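Local coordinates for ancylostoma secreted protein 1 (Necator americanus, PDB 3NT8) that is a secreted two-CAP-domain protein of the CRISP family, probably associated with the transition of infective hookworm larvae to parasitism, at residues Ala77-Cys89 against Tyr164-Asn178. Residues are numbered along the deposited sequence; the frame is centred on the assembly and turned at random.
Sequences AMEQQLQDAIQSC and YKVCGTKLAVSCIYN
In the first CAP domain of this two-domain protein, helix 76-85 lies across one face of the central mixed sheet, and the chain just beyond the helix is pinned to the hairpin by the disulfide C89-C167. The short axes of helix 77-85 and strand 170-177 approach to 8.8 Å and run at 138°, nearer antiparallel than parallel. M78, L82 and I86 point to the sheet; A172, S174 and I176, alternate residues of the strand, point back. I176 drives CD1 to 3.8 Å from M78 CB, while M78, bent at chi3, curls its CE over the I176 carbonyl, 3.5 Å from O. L82 sets its two methyls on S174: CD1 by OG, which is hydrogen-bonded to N102 O on the neighbouring strand 100-107, and CD2 against the carbonyl and on to I176 CG1. In the alpha-beta-alpha sandwich of the CAP fold, helix 76-85 covers one face of the sheet and helix 34-52 the other, where V173 and C175 meet F40. Farther along, I86 lays CD1 against the Y164-K165 peptide of strand 159-167. Q83 reaches the same strand through NE2, which gives Y164 O a nearly straight hydrogen bond (3.1 Å, 165°) from above the carbonyl plane; its OE1 is held by N29, fixing the amide at both ends. K165, bent at chi2, passes the I86 carbonyl and folds along Q87, where K165 NZ donates to Q87 OE1 at 2.6 Å from above the amide plane. Q87 NE2 in turn bonds Q83 O, tying the lysine's partner back to the last helical turn. A type I turn from I86 to C89 brings C89 down to the 167-170 hairpin: C89 SG joins C167 SG at 2.1 Å with chi3 93°, and C89 CB sits 4.1 Å from A172 CB.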
loop_
_atom_site.group_PDB
_atom_site.type_symbol
_atom_site.label_atom_id
_atom_site.label_comp_id
_atom_site.label_asym_id
_atom_site.label_seq_id
_atom_site.Cartn_x
_atom_site.Cartn_y
_atom_site.Cartn_z
ATOM N N ALA A 77 -9.398 -0.656 -20.486
ATOM C CA ALA A 77 -8.113 -1.199 -20.760
ATOM C C ALA A 77 -7.885 -2.338 -19.814
ATOM O O ALA A 77 -7.332 -3.386 -20.204
ATOM C CB ALA A 77 -7.044 -0.115 -20.568
ATOM N N MET A 78 -8.298 -2.163 -18.550
ATOM C CA MET A 78 -8.194 -3.258 -17.565
ATOM C C MET A 78 -9.082 -4.413 -17.966
ATOM O O MET A 78 -8.603 -5.540 -17.995
ATOM C CB MET A 78 -8.488 -2.808 -16.127
ATOM C CG MET A 78 -7.256 -2.191 -15.500
ATOM S SD MET A 78 -7.722 -1.277 -14.074
ATOM C CE MET A 78 -8.214 -2.646 -13.038
ATOM N N GLU A 79 -10.332 -4.115 -18.320
ATOM C CA GLU A 79 -11.277 -5.111 -18.831
ATOM C C GLU A 79 -10.741 -5.873 -20.032
ATOM O O GLU A 79 -10.847 -7.118 -20.099
ATOM C CB GLU A 79 -12.614 -4.471 -19.203
ATOM C CG GLU A 79 -13.670 -5.508 -19.757
ATOM C CD GLU A 79 -14.777 -4.843 -20.465
ATOM O OE1 GLU A 79 -15.040 -3.650 -20.230
ATOM O OE2 GLU A 79 -15.411 -5.478 -21.323
ATOM N N GLN A 80 -10.138 -5.155 -20.974
ATOM C CA GLN A 80 -9.743 -5.783 -22.260
ATOM C C GLN A 80 -8.594 -6.713 -22.031
ATOM O O GLN A 80 -8.529 -7.795 -22.612
ATOM C CB GLN A 80 -9.349 -4.710 -23.297
ATOM C CG GLN A 80 -8.881 -5.315 -24.681
ATOM C CD GLN A 80 -10.035 -5.955 -25.461
ATOM O OE1 GLN A 80 -11.040 -5.310 -25.755
ATOM N NE2 GLN A 80 -9.888 -7.248 -25.776
ATOM N N GLN A 81 -7.641 -6.273 -21.220
ATOM C CA GLN A 81 -6.497 -7.107 -20.937
ATOM C C GLN A 81 -6.887 -8.412 -20.242
ATOM O O GLN A 81 -6.399 -9.456 -20.600
ATOM C CB GLN A 81 -5.438 -6.328 -20.131
ATOM C CG GLN A 81 -4.118 -7.037 -20.121
ATOM C CD GLN A 81 -2.953 -6.172 -19.649
ATOM O OE1 GLN A 81 -3.127 -4.994 -19.265
ATOM N NE2 GLN A 81 -1.752 -6.756 -19.688
ATOM N N LEU A 82 -7.780 -8.328 -19.266
ATOM C CA LEU A 82 -8.227 -9.488 -18.559
ATOM C C LEU A 82 -9.023 -10.428 -19.505
ATOM O O LEU A 82 -8.896 -11.670 -19.433
ATOM C CB LEU A 82 -9.071 -9.073 -17.359
ATOM C CG LEU A 82 -9.813 -10.167 -16.620
ATOM C CD1 LEU A 82 -8.787 -11.082 -16.049
ATOM C CD2 LEU A 82 -10.649 -9.598 -15.515
ATOM N N GLN A 83 -9.815 -9.819 -20.382
ATOM C CA GLN A 83 -10.593 -10.609 -21.331
ATOM C C GLN A 83 -9.677 -11.448 -22.244
ATOM O O GLN A 83 -9.977 -12.612 -22.516
ATOM C CB GLN A 83 -11.534 -9.721 -22.134
ATOM C CG GLN A 83 -12.357 -10.508 -23.156
ATOM C CD GLN A 83 -13.609 -11.070 -22.532
ATOM O OE1 GLN A 83 -14.507 -10.326 -22.264
ATOM N NE2 GLN A 83 -13.660 -12.371 -22.299
ATOM N N ASP A 84 -8.581 -10.844 -22.700
ATOM C CA ASP A 84 -7.597 -11.504 -23.562
ATOM C C ASP A 84 -6.900 -12.668 -22.858
ATOM O O ASP A 84 -6.416 -13.591 -23.502
ATOM C CB ASP A 84 -6.554 -10.498 -24.083
ATOM C CG ASP A 84 -7.145 -9.502 -25.019
ATOM O OD1 ASP A 84 -8.109 -9.849 -25.727
ATOM O OD2 ASP A 84 -6.640 -8.362 -25.079
ATOM N N ALA A 85 -6.894 -12.649 -21.526
ATOM C CA ALA A 85 -6.113 -13.623 -20.776
ATOM C C ALA A 85 -6.885 -14.858 -20.410
ATOM O O ALA A 85 -6.299 -15.889 -20.073
ATOM C CB ALA A 85 -5.486 -12.995 -19.562
ATOM N N ILE A 86 -8.206 -14.759 -20.488
ATOM C CA ILE A 86 -9.071 -15.847 -20.067
ATOM C C ILE A 86 -9.753 -16.567 -21.242
ATOM O O ILE A 86 -10.736 -17.285 -21.049
ATOM C CB ILE A 86 -10.108 -15.371 -18.979
ATOM C CG1 ILE A 86 -11.092 -14.317 -19.551
ATOM C CG2 ILE A 86 -9.361 -14.745 -17.792
ATOM C CD1 ILE A 86 -12.304 -14.060 -18.666
ATOM N N GLN A 87 -9.243 -16.388 -22.454
ATOM C CA GLN A 87 -9.960 -16.941 -23.619
ATOM C C GLN A 87 -10.074 -18.482 -23.581
ATOM O O GLN A 87 -11.039 -19.071 -24.087
ATOM C CB GLN A 87 -9.370 -16.432 -24.945
ATOM C CG GLN A 87 -9.644 -14.938 -25.258
ATOM C CD GLN A 87 -11.109 -14.622 -25.626
ATOM O OE1 GLN A 87 -11.642 -15.106 -26.648
ATOM N NE2 GLN A 87 -11.755 -13.770 -24.793
ATOM N N SER A 88 -9.112 -19.128 -22.931
ATOM C CA SER A 88 -9.107 -20.585 -22.841
ATOM C C SER A 88 -9.524 -21.101 -21.447
ATOM O O SER A 88 -9.290 -22.280 -21.121
ATOM C CB SER A 88 -7.702 -21.073 -23.146
ATOM O OG SER A 88 -6.786 -20.351 -22.326
ATOM N N CYS A 89 -10.155 -20.231 -20.655
ATOM C CA CYS A 89 -10.516 -20.508 -19.246
ATOM C C CYS A 89 -9.352 -21.143 -18.455
ATOM O O CYS A 89 -9.491 -22.265 -17.898
ATOM C CB CYS A 89 -11.813 -21.328 -19.121
ATOM S SG CYS A 89 -13.244 -20.619 -20.015
ATOM N N TYR A 164 -16.084 -12.307 -18.261
ATOM C CA TYR A 164 -16.247 -13.775 -18.219
ATOM C C TYR A 164 -15.946 -14.359 -19.623
ATOM O O TYR A 164 -15.873 -13.614 -20.578
ATOM C CB TYR A 164 -17.608 -14.223 -17.694
ATOM C CG TYR A 164 -18.768 -13.654 -18.487
ATOM C CD1 TYR A 164 -19.048 -14.099 -19.805
ATOM C CD2 TYR A 164 -19.523 -12.636 -17.969
ATOM C CE1 TYR A 164 -20.083 -13.540 -20.551
ATOM C CE2 TYR A 164 -20.549 -12.061 -18.699
ATOM C CZ TYR A 164 -20.820 -12.518 -19.999
ATOM O OH TYR A 164 -21.817 -11.946 -20.724
ATOM N N LYS A 165 -15.652 -15.660 -19.708
ATOM C CA LYS A 165 -15.501 -16.375 -20.968
ATOM C C LYS A 165 -16.087 -17.757 -20.824
ATOM O O LYS A 165 -15.753 -18.434 -19.874
ATOM C CB LYS A 165 -14.039 -16.496 -21.340
ATOM C CG LYS A 165 -13.765 -17.084 -22.701
ATOM C CD LYS A 165 -14.245 -16.219 -23.846
ATOM C CE LYS A 165 -13.832 -16.947 -25.161
ATOM N NZ LYS A 165 -14.036 -16.160 -26.440
ATOM N N VAL A 166 -16.959 -18.159 -21.766
ATOM C CA VAL A 166 -17.453 -19.533 -21.858
ATOM C C VAL A 166 -16.434 -20.456 -22.617
ATOM O O VAL A 166 -15.909 -20.097 -23.670
ATOM C CB VAL A 166 -18.874 -19.600 -22.511
ATOM C CG1 VAL A 166 -19.379 -21.014 -22.614
ATOM C CG2 VAL A 166 -19.865 -18.782 -21.697
ATOM N N CYS A 167 -16.142 -21.633 -22.056
ATOM C CA CYS A 167 -15.312 -22.589 -22.774
ATOM C C CYS A 167 -16.019 -23.916 -22.847
ATOM O O CYS A 167 -15.687 -24.839 -22.117
ATOM C CB CYS A 167 -13.946 -22.751 -22.108
ATOM S SG CYS A 167 -13.020 -21.254 -21.977
ATOM N N GLY A 168 -17.022 -24.013 -23.716
ATOM C CA GLY A 168 -17.855 -25.212 -23.787
ATOM C C GLY A 168 -18.679 -25.492 -22.552
ATOM O O GLY A 168 -19.825 -25.076 -22.470
ATOM N N THR A 169 -18.116 -26.224 -21.597
ATOM C CA THR A 169 -18.842 -26.637 -20.360
ATOM C C THR A 169 -18.228 -25.957 -19.150
ATOM O O THR A 169 -18.537 -26.295 -17.998
ATOM C CB THR A 169 -18.827 -28.195 -20.118
ATOM O OG1 THR A 169 -17.500 -28.688 -20.323
ATOM C CG2 THR A 169 -19.791 -28.928 -21.053
ATOM N N LYS A 170 -17.345 -25.004 -19.423
ATOM C CA LYS A 170 -16.629 -24.341 -18.381
ATOM C C LYS A 170 -16.808 -22.820 -18.511
ATOM O O LYS A 170 -16.809 -22.278 -19.594
ATOM C CB LYS A 170 -15.146 -24.751 -18.447
ATOM C CG LYS A 170 -14.232 -24.182 -17.354
ATOM C CD LYS A 170 -12.900 -25.001 -17.293
ATOM C CE LYS A 170 -12.058 -24.848 -15.985
ATOM N NZ LYS A 170 -11.769 -23.388 -15.661
ATOM N N LEU A 171 -16.929 -22.131 -17.380
ATOM C CA LEU A 171 -17.098 -20.669 -17.370
ATOM C C LEU A 171 -16.122 -20.051 -16.393
ATOM O O LEU A 171 -16.080 -20.408 -15.255
ATOM C CB LEU A 171 -18.530 -20.278 -16.968
ATOM C CG LEU A 171 -18.811 -18.769 -16.805
ATOM C CD1 LEU A 171 -18.852 -18.017 -18.124
ATOM C CD2 LEU A 171 -20.112 -18.573 -16.137
ATOM N N ALA A 172 -15.338 -19.106 -16.858
ATOM C CA ALA A 172 -14.463 -18.425 -15.932
ATOM C C ALA A 172 -14.963 -16.980 -15.832
ATOM O O ALA A 172 -15.319 -16.363 -16.866
ATOM C CB ALA A 172 -13.016 -18.500 -16.423
ATOM N N VAL A 173 -15.093 -16.511 -14.596
ATOM C CA VAL A 173 -15.480 -15.143 -14.278
ATOM C C VAL A 173 -14.408 -14.535 -13.376
ATOM O O VAL A 173 -13.976 -15.178 -12.445
ATOM C CB VAL A 173 -16.817 -15.090 -13.536
ATOM C CG1 VAL A 173 -17.211 -13.613 -13.335
ATOM C CG2 VAL A 173 -17.905 -15.900 -14.293
ATOM N N SER A 174 -13.947 -13.337 -13.702
ATOM C CA SER A 174 -12.711 -12.787 -13.121
ATOM C C SER A 174 -12.796 -11.245 -13.084
ATOM O O SER A 174 -13.447 -10.660 -13.874
ATOM C CB SER A 174 -11.428 -13.249 -13.861
ATOM O OG SER A 174 -10.225 -12.822 -13.156
ATOM N N CYS A 175 -12.139 -10.631 -12.111
ATOM C CA CYS A 175 -12.086 -9.167 -11.973
ATOM C C CYS A 175 -10.680 -8.893 -11.538
ATOM O O CYS A 175 -10.099 -9.681 -10.795
ATOM C CB CYS A 175 -13.056 -8.622 -10.885
ATOM S SG CYS A 175 -14.810 -8.695 -11.206
ATOM N N ILE A 176 -10.139 -7.775 -12.039
ATOM C CA ILE A 176 -8.832 -7.267 -11.642
ATOM C C ILE A 176 -8.993 -5.869 -11.072
ATOM O O ILE A 176 -9.964 -5.171 -11.400
ATOM C CB ILE A 176 -7.786 -7.212 -12.822
ATOM C CG1 ILE A 176 -8.396 -6.651 -14.084
ATOM C CG2 ILE A 176 -7.182 -8.548 -13.117
ATOM C CD1 ILE A 176 -7.353 -6.254 -15.039
ATOM N N TYR A 177 -8.054 -5.468 -10.218
ATOM C CA TYR A 177 -8.217 -4.259 -9.380
ATOM C C TYR A 177 -6.897 -3.557 -9.313
ATOM O O TYR A 177 -5.890 -4.214 -9.161
ATOM C CB TYR A 177 -8.613 -4.645 -7.936
ATOM C CG TYR A 177 -9.824 -5.510 -7.843
ATOM C CD1 TYR A 177 -11.072 -4.971 -7.473
ATOM C CD2 TYR A 177 -9.734 -6.867 -8.030
ATOM C CE1 TYR A 177 -12.162 -5.789 -7.342
ATOM C CE2 TYR A 177 -10.838 -7.675 -7.888
ATOM C CZ TYR A 177 -12.045 -7.134 -7.535
ATOM O OH TYR A 177 -13.158 -7.896 -7.450
ATOM N N ASN A 178 -6.886 -2.233 -9.407
ATOM C CA ASN A 178 -5.660 -1.486 -9.362
ATOM C C ASN A 178 -5.117 -1.251 -7.922
ATOM O O ASN A 178 -4.320 -0.319 -7.701
ATOM C CB ASN A 178 -5.811 -0.135 -10.077
ATOM C CG ASN A 178 -6.735 0.854 -9.314
ATOM O OD1 ASN A 178 -7.575 0.442 -8.504
ATOM N ND2 ASN A 178 -6.589 2.161 -9.599
#